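Local coordinates for protein dihydrofolate reductase, putative (Aspergillus flavus, PDB 6DRS) that probably catalyses the NADPH-dependent reduction of dihydrofolate to tetrahydrofolate, and here holds an antifolate inhibitor together with the nicotinamide cofactor, at residues L9-T14 with I176-V181; T31-R36 with F193-F198; P35-D40 with V237-V242. One frame throughout, in Å; residues are numbered along the deposited sequence. Where two conformers were deposited one is given.

Interaction 1 of 3, residues L9-T14 with I176-V181. With H8A (3-{[(3R)-7,9-diamino-3-methyl-2,3-dihydrofuro[2,3-f]quinazolin-4-yl]oxy}benzonitrile), chain G.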
loop_
_atom_site.group_PDB
_atom_site.type_symbol
_atom_site.label_atom_id
_atom_site.label_comp_id
_atom_site.label_asym_id
_atom_site.label_seq_id
_atom_site.Cartn_x
_atom_site.Cartn_y
_atom_site.Cartn_z
ATOM N N LEU A 9 1.888 7.186 -1.966
ATOM C CA LEU A 9 2.640 5.918 -1.878
ATOM C C LEU A 9 2.620 5.439 -0.422
ATOM O O LEU A 9 2.891 6.223 0.504
ATOM C CB LEU A 9 4.081 6.170 -2.326
ATOM C CG LEU A 9 4.283 6.375 -3.821
ATOM C CD1 LEU A 9 3.479 7.562 -4.327
ATOM C CD2 LEU A 9 5.769 6.546 -4.130
ATOM N N ILE A 10 2.245 4.187 -0.199
ATOM C CA ILE A 10 2.331 3.629 1.132
ATOM C C ILE A 10 3.213 2.384 1.067
ATOM O O ILE A 10 3.045 1.525 0.162
ATOM C CB ILE A 10 0.943 3.332 1.713
ATOM C CG1 ILE A 10 1.051 2.833 3.150
ATOM C CG2 ILE A 10 0.147 2.385 0.818
ATOM C CD1 ILE A 10 -0.275 2.541 3.799
ATOM N N VAL A 11 4.114 2.288 2.038
ATOM C CA VAL A 11 5.219 1.302 1.985
ATOM C C VAL A 11 5.680 1.004 3.407
ATOM O O VAL A 11 5.580 1.876 4.282
ATOM C CB VAL A 11 6.385 1.853 1.134
ATOM C CG1 VAL A 11 7.093 3.002 1.840
ATOM C CG2 VAL A 11 7.386 0.778 0.716
ATOM N N ALA A 12 6.153 -0.221 3.646
ATOM C CA ALA A 12 6.946 -0.534 4.846
ATOM C C ALA A 12 8.415 -0.719 4.422
ATOM O O ALA A 12 8.689 -1.387 3.417
ATOM C CB ALA A 12 6.382 -1.729 5.576
ATOM N N THR A 13 9.352 -0.041 5.092
ATOM C CA THR A 13 10.778 -0.217 4.776
ATOM C C THR A 13 11.561 -0.669 6.016
ATOM O O THR A 13 11.102 -0.486 7.168
ATOM C CB THR A 13 11.427 1.011 4.132
ATOM O OG1 THR A 13 11.563 2.009 5.141
ATOM C CG2 THR A 13 10.658 1.527 2.948
ATOM N N THR A 14 12.706 -1.308 5.738
ATOM C CA THR A 14 13.688 -1.693 6.752
ATOM C C THR A 14 15.063 -1.114 6.359
ATOM O O THR A 14 15.476 -1.222 5.173
ATOM C CB THR A 14 13.664 -3.204 7.014
ATOM O OG1 THR A 14 14.440 -3.388 8.195
ATOM C CG2 THR A 14 14.200 -4.050 5.877
ATOM N N ILE A 176 4.474 10.161 0.867
ATOM C CA ILE A 176 4.832 8.820 1.238
ATOM C C ILE A 176 4.384 8.569 2.678
ATOM O O ILE A 176 4.802 9.271 3.585
ATOM C CB ILE A 176 6.339 8.569 1.020
ATOM C CG1 ILE A 176 6.705 8.628 -0.464
ATOM C CG2 ILE A 176 6.719 7.229 1.620
ATOM C CD1 ILE A 176 8.184 8.772 -0.727
ATOM N N VAL A 177 3.537 7.555 2.874
ATOM C CA VAL A 177 3.250 7.068 4.216
ATOM C C VAL A 177 4.120 5.823 4.468
ATOM O O VAL A 177 3.954 4.763 3.793
ATOM C CB VAL A 177 1.751 6.757 4.367
ATOM C CG1 VAL A 177 1.453 6.062 5.680
ATOM C CG2 VAL A 177 0.947 8.038 4.192
ATOM N N MET A 178 5.062 5.925 5.399
ATOM C CA MET A 178 6.077 4.880 5.488
ATOM C C MET A 178 6.056 4.236 6.876
ATOM O O MET A 178 6.049 4.949 7.891
ATOM C CB MET A 178 7.476 5.433 5.196
ATOM C CG MET A 178 8.559 4.354 5.340
ATOM S SD MET A 178 10.225 4.894 4.895
ATOM C CE MET A 178 10.086 5.213 3.136
ATOM N N THR A 179 6.017 2.901 6.926
ATOM C CA THR A 179 6.245 2.217 8.172
ATOM C C THR A 179 7.721 1.799 8.225
ATOM O O THR A 179 8.178 1.022 7.364
ATOM C CB THR A 179 5.368 0.970 8.318
ATOM O OG1 THR A 179 3.991 1.307 8.115
ATOM C CG2 THR A 179 5.575 0.309 9.667
ATOM N N ASN A 180 8.464 2.332 9.200
ATOM C CA ASN A 180 9.868 1.923 9.476
ATOM C C ASN A 180 9.861 0.661 10.335
ATOM O O ASN A 180 9.179 0.603 11.355
ATOM C CB ASN A 180 10.690 2.991 10.198
ATOM C CG ASN A 180 10.785 4.230 9.359
ATOM O OD1 ASN A 180 10.914 4.132 8.142
ATOM N ND2 ASN A 180 10.601 5.375 9.987
ATOM N N VAL A 181 10.620 -0.330 9.865
ATOM C CA VAL A 181 10.713 -1.653 10.497
ATOM C C VAL A 181 12.187 -1.905 10.847
ATOM O O VAL A 181 13.055 -1.838 9.977
ATOM C CB VAL A 181 10.153 -2.767 9.578
ATOM C CG1 VAL A 181 10.403 -4.154 10.156
ATOM C CG2 VAL A 181 8.665 -2.574 9.308
HETATM C C2 H8A G . 1.442 -5.695 2.753
HETATM C C3 H8A G . 1.737 -4.832 3.813
HETATM C C4 H8A G . 2.050 -3.481 3.552
HETATM C C5 H8A G . 2.100 -2.990 2.228
HETATM C C6 H8A G . 1.777 -3.895 1.189
HETATM C C7 H8A G . 1.482 -5.202 1.462
HETATM C C8 H8A G . 2.393 -1.661 2.018
HETATM O O1 H8A G . 1.126 -7.000 2.980
HETATM C C10 H8A G . 2.619 -1.317 4.318
HETATM C C14 H8A G . -0.162 -7.505 2.941
HETATM C C15 H8A G . -0.334 -8.897 2.784
HETATM C C16 H8A G . -1.632 -9.437 2.744
HETATM C C17 H8A G . -2.744 -8.584 2.862
HETATM C C18 H8A G . -2.612 -7.189 3.024
HETATM N N9 H8A G . 2.664 -0.849 3.064
HETATM N N11 H8A G . 2.348 -2.617 4.563
HETATM N N12 H8A G . 2.396 -1.137 0.657
HETATM N N13 H8A G . 2.904 -0.469 5.479
HETATM C C19 H8A G . -1.300 -6.669 3.055
HETATM C C20 H8A G . -3.691 -6.397 3.128
HETATM N N21 H8A G . -4.663 -5.697 3.166
HETATM C C22 H8A G . 1.217 -5.950 0.237
HETATM C C23 H8A G . 1.615 -4.922 -0.826
HETATM O O24 H8A G . 1.730 -3.650 -0.163
HETATM C C25 H8A G . -0.282 -6.069 0.069
HETATM O O HOH W 1 13.108 2.295 7.375
#
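Strands 9-14 and 176-181 are paired in parallel, side by side in the buried middle of the mixed sheet; the axes of these short segments come within 4.6 Å of each other and make an angle of 21°. The evidence for the register is an alternating run of five backbone bonds, from Val-177 N to Leu-9 O at one end to Val-181 N to Thr-13 O (2.7 Å) at the other, with Leu-9 opposite Ile-176 and Thr-13 opposite Asn-180. Thr-14 adds a side-chain bond: OG1, set opposite its own backbone N by the first torsion, donates to Val-181 O at 2.7 Å, from 38° out of the carbonyl plane.

The face with Leu-9, Val-11, Thr-13 and Met-178 is mostly apolar. Val-11 and Met-178 lie alongside each other, CG1 to CE 3.9 Å, whereas the Thr-13 side chain crosses Met-178 at about a right angle, its OG1 3.2 Å from SD. A water joins Thr-13 OG1 to Asn-180 OD1, and Asn-180 ND2 is held by Gln-240.

The other face carries Ile-10, Ala-12 and Thr-179 and borders the inhibitor. Ile-10 O takes an almost straight bond from N12 of H8A (2.8 Å, 177°) and a second from the hydroxyl of Tyr-162. Ala-12 N binds the carboxamide oxygen of NADP. A central strand whose backbone serves antifolate and nicotinamide together is characteristic of dihydrofolate reductase active sites with inhibitor and cofactor bound, consistent with the name of this protein.

Interaction 2 of 3, residues T31-R36 with F193-F198. With NAP (NADP nicotinamide-adenine-dinucleotide phosphate), chain H.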
loop_
_atom_site.group_PDB
_atom_site.type_symbol
_atom_site.label_atom_id
_atom_site.label_comp_id
_atom_site.label_asym_id
_atom_site.label_seq_id
_atom_site.Cartn_x
_atom_site.Cartn_y
_atom_site.Cartn_z
ATOM N N THR A 31 8.271 -11.807 -1.798
ATOM C CA THR A 31 7.420 -11.560 -0.629
ATOM C C THR A 31 8.022 -10.408 0.197
ATOM O O THR A 31 8.951 -9.702 -0.264
ATOM C CB THR A 31 7.260 -12.830 0.225
ATOM O OG1 THR A 31 8.502 -13.136 0.860
ATOM C CG2 THR A 31 6.779 -14.031 -0.555
ATOM N N LEU A 32 7.528 -10.215 1.421
ATOM C CA LEU A 32 8.118 -9.200 2.324
ATOM C C LEU A 32 9.379 -9.781 2.973
ATOM O O LEU A 32 9.549 -10.988 3.000
ATOM C CB LEU A 32 7.125 -8.766 3.406
ATOM C CG LEU A 32 5.823 -8.132 2.899
ATOM C CD1 LEU A 32 4.902 -7.787 4.062
ATOM C CD2 LEU A 32 6.102 -6.903 2.045
ATOM N N PRO A 33 10.259 -8.901 3.508
ATOM C CA PRO A 33 11.513 -9.391 4.072
ATOM C C PRO A 33 11.356 -9.997 5.472
ATOM O O PRO A 33 12.290 -10.618 5.941
ATOM C CB PRO A 33 12.403 -8.142 4.193
ATOM C CG PRO A 33 11.813 -7.167 3.203
ATOM C CD PRO A 33 10.327 -7.435 3.327
ATOM N N TRP A 34 10.233 -9.778 6.156
ATOM C CA TRP A 34 10.165 -10.080 7.591
ATOM C C TRP A 34 8.984 -11.000 7.877
ATOM O O TRP A 34 8.026 -11.029 7.125
ATOM C CB TRP A 34 9.989 -8.801 8.421
ATOM C CG TRP A 34 9.006 -7.849 7.807
ATOM C CD1 TRP A 34 7.640 -7.937 7.825
ATOM C CD2 TRP A 34 9.326 -6.701 7.006
ATOM N NE1 TRP A 34 7.092 -6.913 7.103
ATOM C CE2 TRP A 34 8.101 -6.137 6.593
ATOM C CE3 TRP A 34 10.520 -6.083 6.610
ATOM C CZ2 TRP A 34 8.055 -4.978 5.818
ATOM C CZ3 TRP A 34 10.476 -4.943 5.841
ATOM C CH2 TRP A 34 9.248 -4.410 5.435
ATOM N N PRO A 35 9.020 -11.677 9.025
ATOM C CA PRO A 35 7.834 -12.391 9.453
ATOM C C PRO A 35 6.670 -11.387 9.548
ATOM O O PRO A 35 6.911 -10.189 9.642
ATOM C CB PRO A 35 8.205 -12.880 10.857
ATOM C CG PRO A 35 9.711 -12.964 10.828
ATOM C CD PRO A 35 10.107 -11.761 10.010
ATOM N N ARG A 36 5.441 -11.890 9.567
ATOM C CA ARG A 36 4.232 -11.086 9.536
ATOM C C ARG A 36 4.206 -10.087 10.705
ATOM O O ARG A 36 4.244 -10.460 11.871
ATOM C CB ARG A 36 3.031 -12.034 9.587
ATOM C CG ARG A 36 1.674 -11.358 9.730
ATOM C CD ARG A 36 0.518 -12.303 9.443
ATOM N NE ARG A 36 -0.716 -11.550 9.241
ATOM C CZ ARG A 36 -1.559 -11.197 10.210
ATOM N NH1 ARG A 36 -1.483 -11.779 11.399
ATOM N NH2 ARG A 36 -2.464 -10.256 9.985
ATOM N N PHE A 193 17.755 -7.025 7.928
ATOM C CA PHE A 193 17.012 -7.989 7.082
ATOM C C PHE A 193 17.646 -8.053 5.690
ATOM O O PHE A 193 18.017 -7.037 5.110
ATOM C CB PHE A 193 15.532 -7.609 6.920
ATOM C CG PHE A 193 14.654 -7.927 8.104
ATOM C CD1 PHE A 193 14.317 -9.235 8.408
ATOM C CD2 PHE A 193 14.159 -6.910 8.919
ATOM C CE1 PHE A 193 13.502 -9.523 9.497
ATOM C CE2 PHE A 193 13.361 -7.202 10.015
ATOM C CZ PHE A 193 13.035 -8.508 10.308
ATOM N N GLU A 194 17.727 -9.262 5.157
ATOM C CA GLU A 194 18.144 -9.465 3.772
ATOM C C GLU A 194 16.996 -9.064 2.831
ATOM O O GLU A 194 15.885 -9.534 3.005
ATOM C CB GLU A 194 18.500 -10.941 3.595
ATOM C CG GLU A 194 18.823 -11.299 2.160
ATOM C CD GLU A 194 19.186 -12.756 1.900
ATOM O OE1 GLU A 194 19.207 -13.579 2.845
ATOM O OE2 GLU A 194 19.421 -13.060 0.734
ATOM N N CYS A 195 17.294 -8.267 1.800
ATOM C CA CYS A 195 16.286 -7.773 0.855
ATOM C C CYS A 195 16.849 -7.821 -0.574
ATOM O O CYS A 195 18.035 -7.549 -0.757
ATOM C CB CYS A 195 15.931 -6.329 1.184
ATOM S SG CYS A 195 15.184 -6.132 2.827
ATOM N N ASP A 196 16.045 -8.165 -1.579
ATOM C CA ASP A 196 16.522 -8.071 -2.980
ATOM C C ASP A 196 15.804 -6.914 -3.675
ATOM O O ASP A 196 16.111 -6.585 -4.832
ATOM C CB ASP A 196 16.346 -9.373 -3.770
ATOM C CG ASP A 196 14.948 -9.973 -3.675
ATOM O OD1 ASP A 196 13.998 -9.204 -3.526
ATOM O OD2 ASP A 196 14.822 -11.208 -3.721
ATOM N N THR A 197 14.848 -6.300 -2.965
ATOM C CA THR A 197 14.058 -5.179 -3.529
ATOM C C THR A 197 14.087 -4.023 -2.529
ATOM O O THR A 197 13.935 -4.261 -1.341
ATOM C CB THR A 197 12.625 -5.631 -3.845
ATOM O OG1 THR A 197 12.703 -6.922 -4.455
ATOM C CG2 THR A 197 11.881 -4.653 -4.731
ATOM N N PHE A 198 14.301 -2.803 -3.036
ATOM C CA PHE A 198 14.514 -1.598 -2.235
ATOM C C PHE A 198 13.594 -0.487 -2.747
ATOM O O PHE A 198 13.266 -0.424 -3.944
ATOM C CB PHE A 198 15.992 -1.175 -2.285
ATOM C CG PHE A 198 16.934 -2.321 -2.010
ATOM C CD1 PHE A 198 17.344 -3.167 -3.037
ATOM C CD2 PHE A 198 17.375 -2.594 -0.723
ATOM C CE1 PHE A 198 18.163 -4.264 -2.774
ATOM C CE2 PHE A 198 18.200 -3.682 -0.466
ATOM C CZ PHE A 198 18.594 -4.518 -1.489
HETATM P PA NAP H . 6.409 -4.559 -8.828
HETATM O O1A NAP H . 5.399 -4.934 -7.780
HETATM O O2A NAP H . 6.907 -3.202 -9.173
HETATM O O5B NAP H . 5.949 -5.271 -10.214
HETATM C C5B NAP H . 6.788 -5.383 -11.380
HETATM C C4B NAP H . 5.850 -5.766 -12.506
HETATM O O4B NAP H . 4.933 -4.694 -12.733
HETATM C C3B NAP H . 6.535 -5.969 -13.849
HETATM O O3B NAP H . 7.031 -7.311 -13.967
HETATM C C2B NAP H . 5.402 -5.685 -14.818
HETATM O O2B NAP H . 4.462 -6.757 -14.792
HETATM C C1B NAP H . 4.644 -4.561 -14.134
HETATM N N9A NAP H . 5.140 -3.265 -14.562
HETATM C C8A NAP H . 6.119 -2.639 -13.890
HETATM N N7A NAP H . 6.394 -1.458 -14.484
HETATM C C5A NAP H . 5.573 -1.317 -15.547
HETATM C C6A NAP H . 5.364 -0.285 -16.588
HETATM N N6A NAP H . 6.117 0.822 -16.529
HETATM N N1A NAP H . 4.429 -0.463 -17.547
HETATM C C2A NAP H . 3.694 -1.591 -17.538
HETATM N N3A NAP H . 3.838 -2.577 -16.612
HETATM C C4A NAP H . 4.746 -2.518 -15.604
HETATM O O3 NAP H . 7.663 -5.584 -8.559
HETATM P PN NAP H . 9.028 -5.343 -7.702
HETATM O O1N NAP H . 9.562 -3.984 -7.885
HETATM O O2N NAP H . 9.841 -6.561 -8.079
HETATM O O5D NAP H . 8.515 -5.528 -6.199
HETATM C C5D NAP H . 7.912 -6.728 -5.782
HETATM C C4D NAP H . 8.564 -6.972 -4.439
HETATM O O4D NAP H . 8.378 -5.805 -3.637
HETATM C C3D NAP H . 8.020 -8.143 -3.656
HETATM O O3D NAP H . 9.140 -8.720 -2.933
HETATM C C2D NAP H . 7.055 -7.480 -2.710
HETATM O O2D NAP H . 6.886 -8.261 -1.554
HETATM C C1D NAP H . 7.739 -6.165 -2.409
HETATM N N1N NAP H . 6.792 -5.123 -1.961
HETATM C C2N NAP H . 6.965 -4.602 -0.724
HETATM C C3N NAP H . 6.094 -3.621 -0.206
HETATM C C7N NAP H . 6.330 -3.045 1.188
HETATM O O7N NAP H . 5.644 -2.109 1.612
HETATM N N7N NAP H . 7.305 -3.590 1.939
HETATM C C4N NAP H . 5.000 -3.219 -0.998
HETATM C C5N NAP H . 4.851 -3.785 -2.266
HETATM C C6N NAP H . 5.747 -4.749 -2.730
HETATM P P2B NAP H . 4.504 -7.931 -15.892
HETATM O O1X NAP H . 5.788 -8.705 -15.628
HETATM O O2X NAP H . 3.337 -8.804 -15.477
HETATM O O3X NAP H . 4.503 -7.089 -17.131
HETATM O O HOH W 2 15.045 -10.947 4.849
#
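The ring of Phe-193 receives Trp-34 CB over one face: the carbon lies 4.0 Å from the ring centroid and 27° off the normal, which meets the geometry of a CH-pi contact. Pro-35 CD and Pro-33 O approach the same ring obliquely, the former 4.1 Å from CE1. Lys-183 adds a cation-pi contact to Phe-193. The indole plane of Trp-34 is inclined by about 65° to the phenyl ring, with Phe-193 CD2 at its edge. On one indole face sit Pro-33 CD and Leu-32 CB, both offset toward the rim. Trp-34 CG lies between its backbone N and carbonyl carbon (chi1 42°), a torsion that carries the indole away from 193-198 while CB stays against the phenyl ring.

Pro-33 makes the second part of the contact. Its CB and CG lie beside the sulfur of Cys-195, with CG 3.5 Å from SG, and its CB also meets Phe-193 CB. Polar linkage between the segments runs through one water, which donates to Pro-33 O at 3.0 Å and to Glu-194 O.

Both segments also reach NADP. Thr-31 O accepts from ribose O3D at 2.9 Å and, weakly, from O2D; Leu-32 CD2 packs against the carboxamide nitrogen N7N, and Thr-197 CG2 lies 3.8 Å from both O5D and the nicotinamide-ribose oxygen O4D.

In the fold, 31-36 is the loop between strand 22-27 and helix 38-49. Residues 193-198 lead into the short strand 197-198 beside strand 22-27, where Asp-196 and Thr-197 form a classic beta bulge opposite Gly-27. Strand 7-17 packs against both segments: Ala-12 touches Trp-34, Thr-14 touches Phe-193, and Ile-16 touches Cys-195.

Interaction 3 of 3, residues P35-D40 with V237-V242. With H8A (3-{[(3R)-7,9-diamino-3-methyl-2,3-dihydrofuro[2,3-f]quinazolin-4-yl]oxy}benzonitrile), chain G.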
loop_
_atom_site.group_PDB
_atom_site.type_symbol
_atom_site.label_atom_id
_atom_site.label_comp_id
_atom_site.label_asym_id
_atom_site.label_seq_id
_atom_site.Cartn_x
_atom_site.Cartn_y
_atom_site.Cartn_z
ATOM N N PRO A 35 9.020 -11.677 9.025
ATOM C CA PRO A 35 7.834 -12.391 9.453
ATOM C C PRO A 35 6.670 -11.387 9.548
ATOM O O PRO A 35 6.911 -10.189 9.642
ATOM C CB PRO A 35 8.205 -12.880 10.857
ATOM C CG PRO A 35 9.711 -12.964 10.828
ATOM C CD PRO A 35 10.107 -11.761 10.010
ATOM N N ARG A 36 5.441 -11.890 9.567
ATOM C CA ARG A 36 4.232 -11.086 9.536
ATOM C C ARG A 36 4.206 -10.087 10.705
ATOM O O ARG A 36 4.244 -10.460 11.871
ATOM C CB ARG A 36 3.031 -12.034 9.587
ATOM C CG ARG A 36 1.674 -11.358 9.730
ATOM C CD ARG A 36 0.518 -12.303 9.443
ATOM N NE ARG A 36 -0.716 -11.550 9.241
ATOM C CZ ARG A 36 -1.559 -11.197 10.210
ATOM N NH1 ARG A 36 -1.483 -11.779 11.399
ATOM N NH2 ARG A 36 -2.464 -10.256 9.985
ATOM N N ILE A 37 4.087 -8.804 10.382
ATOM C CA ILE A 37 3.859 -7.813 11.428
ATOM C C ILE A 37 2.364 -7.456 11.469
ATOM O O ILE A 37 1.898 -6.656 10.644
ATOM C CB ILE A 37 4.767 -6.589 11.190
ATOM C CG1 ILE A 37 6.212 -7.029 10.937
ATOM C CG2 ILE A 37 4.659 -5.606 12.346
ATOM C CD1 ILE A 37 7.191 -5.939 10.547
ATOM N N LYS A 38 1.628 -7.968 12.455
ATOM C CA LYS A 38 0.160 -7.728 12.548
ATOM C C LYS A 38 -0.172 -6.229 12.570
ATOM O O LYS A 38 -1.111 -5.815 11.898
ATOM C CB LYS A 38 -0.483 -8.367 13.782
ATOM C CG LYS A 38 -1.019 -9.782 13.603
ATOM C CD LYS A 38 -0.051 -10.867 14.090
ATOM C CE LYS A 38 -0.703 -12.217 14.327
ATOM N NZ LYS A 38 -0.105 -12.900 15.502
ATOM N N ALA A 39 0.579 -5.424 13.320
ATOM C CA ALA A 39 0.264 -3.993 13.416
ATOM C C ALA A 39 0.466 -3.292 12.056
ATOM O O ALA A 39 -0.318 -2.409 11.693
ATOM C CB ALA A 39 1.067 -3.343 14.515
ATOM N N ASP A 40 1.480 -3.671 11.283
ATOM C CA ASP A 40 1.658 -3.027 9.971
ATOM C C ASP A 40 0.539 -3.437 8.996
ATOM O O ASP A 40 0.024 -2.593 8.267
ATOM C CB ASP A 40 3.032 -3.280 9.354
ATOM C CG ASP A 40 3.119 -2.628 7.978
ATOM O OD1 ASP A 40 2.983 -1.393 7.894
ATOM O OD2 ASP A 40 3.255 -3.368 6.983
ATOM N N VAL A 237 10.517 -7.153 16.064
ATOM C CA VAL A 237 10.730 -5.883 15.413
ATOM C C VAL A 237 10.174 -4.750 16.285
ATOM O O VAL A 237 9.379 -4.979 17.169
ATOM C CB VAL A 237 10.150 -5.861 13.988
ATOM C CG1 VAL A 237 10.945 -6.765 13.059
ATOM C CG2 VAL A 237 8.657 -6.184 13.954
ATOM N N ARG A 238 10.647 -3.540 16.035
ATOM C CA ARG A 238 9.916 -2.326 16.423
ATOM C C ARG A 238 9.524 -1.574 15.134
ATOM O O ARG A 238 10.258 -1.623 14.129
ATOM C CB ARG A 238 10.670 -1.505 17.484
ATOM C CG ARG A 238 12.048 -1.001 17.057
ATOM C CD ARG A 238 12.853 -0.045 17.955
ATOM N NE ARG A 238 13.824 0.752 17.186
ATOM C CZ ARG A 238 14.383 1.926 17.538
ATOM N NH1 ARG A 238 14.242 2.431 18.755
ATOM N NH2 ARG A 238 15.088 2.610 16.652
ATOM N N ILE A 239 8.370 -0.889 15.149
ATOM C CA ILE A 239 7.840 -0.170 13.960
ATOM C C ILE A 239 7.371 1.238 14.367
ATOM O O ILE A 239 6.965 1.463 15.518
ATOM C CB ILE A 239 6.702 -0.978 13.281
ATOM C CG1 ILE A 239 5.457 -1.081 14.179
ATOM C CG2 ILE A 239 7.209 -2.340 12.801
ATOM C CD1 ILE A 239 4.176 -1.480 13.464
ATOM N N GLN A 240 7.418 2.164 13.417
ATOM C CA GLN A 240 6.856 3.498 13.552
ATOM C C GLN A 240 6.376 3.945 12.162
ATOM O O GLN A 240 6.914 3.482 11.124
ATOM C CB GLN A 240 7.854 4.496 14.150
ATOM C CG GLN A 240 9.036 4.763 13.239
ATOM C CD GLN A 240 9.877 5.984 13.522
ATOM O OE1 GLN A 240 10.671 6.395 12.686
ATOM N NE2 GLN A 240 9.737 6.569 14.697
ATOM N N MET A 241 5.394 4.864 12.147
ATOM C CA MET A 241 4.788 5.357 10.905
ATOM C C MET A 241 5.133 6.837 10.743
ATOM O O MET A 241 5.009 7.616 11.680
ATOM C CB MET A 241 3.269 5.142 10.925
ATOM C CG MET A 241 2.858 3.678 10.651
ATOM S SD MET A 241 3.111 2.516 12.015
ATOM C CE MET A 241 2.094 1.126 11.517
ATOM N N VAL A 242 5.619 7.218 9.571
ATOM C CA VAL A 242 6.016 8.583 9.357
ATOM C C VAL A 242 5.497 8.984 7.974
ATOM O O VAL A 242 5.033 8.122 7.228
ATOM C CB VAL A 242 7.547 8.765 9.510
ATOM C CG1 VAL A 242 8.054 8.276 10.869
ATOM C CG2 VAL A 242 8.310 8.063 8.394
HETATM C C2 H8A G . 1.442 -5.695 2.753
HETATM C C3 H8A G . 1.737 -4.832 3.813
HETATM C C4 H8A G . 2.050 -3.481 3.552
HETATM C C5 H8A G . 2.100 -2.990 2.228
HETATM C C6 H8A G . 1.777 -3.895 1.189
HETATM C C7 H8A G . 1.482 -5.202 1.462
HETATM C C8 H8A G . 2.393 -1.661 2.018
HETATM O O1 H8A G . 1.126 -7.000 2.980
HETATM C C10 H8A G . 2.619 -1.317 4.318
HETATM C C14 H8A G . -0.162 -7.505 2.941
HETATM C C15 H8A G . -0.334 -8.897 2.784
HETATM C C16 H8A G . -1.632 -9.437 2.744
HETATM C C17 H8A G . -2.744 -8.584 2.862
HETATM C C18 H8A G . -2.612 -7.189 3.024
HETATM N N9 H8A G . 2.664 -0.849 3.064
HETATM N N11 H8A G . 2.348 -2.617 4.563
HETATM N N12 H8A G . 2.396 -1.137 0.657
HETATM N N13 H8A G . 2.904 -0.469 5.479
HETATM C C19 H8A G . -1.300 -6.669 3.055
HETATM C C20 H8A G . -3.691 -6.397 3.128
HETATM N N21 H8A G . -4.663 -5.697 3.166
HETATM C C22 H8A G . 1.217 -5.950 0.237
HETATM C C23 H8A G . 1.615 -4.922 -0.826
HETATM O O24 H8A G . 1.730 -3.650 -0.163
HETATM C C25 H8A G . -0.282 -6.069 0.069
#
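The entry to the helix that carries the acidic residue of the antifolate site packs here on strand 237-242. Ile-37, at the N-cap position of helix 38-49, meets Val-237 tip to tip, CD1 to CG2 3.7 Å. Its chi1 of -49° turns CG1 opposite the carbonyl carbon, and the straight continuation at chi2 (174°) extends CD1 to the valine. The Ile-37 and Ile-239 side chains pass in opposite directions, their CG2 atoms 4.2 Å apart. Ile-239 CD1 ends against Ala-39 CB at 3.8 Å and close to the backbone N of Asp-40. Met-241 CE approaches Ala-39 O and Asp-40 CA more loosely. Contact between the two segments is by van der Waals packing.

Asp-40 turns its polar end to the inhibitor. OD1 accepts from the amino group N13 of H8A (2.6 Å, 175°), and OD2 stands 2.7 Å from ring atom N11, a spacing consistent with a protonated N11. This two-point approach of carboxylate to diaminopyrimidine is the classic antifolate pairing in this family. OD1 is also hydrogen-bonded to Thr-179 OG1 of strand 174-183.

Around the contact, Val-181 of that strand touches Ile-37, Val-237 and Ile-239 together. Strand 232-234 flanks the other side of 237-246, with Glu-234 touching Ala-39 and Ile-239, while Phe-43 of helix 38-49 packs on Met-241.

Interaction 1 lies in the core, its centre about 9 Å from the centre of the chain, and is mainly a matter of backbone pairing. Interaction 3, also buried but farther out, relies on aliphatic branches between a helix start and a strand. Interaction 2 is partly exposed and joins two loop segments by ring and proline packing plus a water. Strand 174-183 connects interactions 1 and 3, because it pairs with strands 7-17 and 237-246; both contacts also reach H8A. Residues 35-36 belong to the segments of interactions 2 and 3, and Phe-193 CZ packs on Val-237 CG1 at 3.9 Å. Interactions 1 and 2 each contribute part of the NADP site.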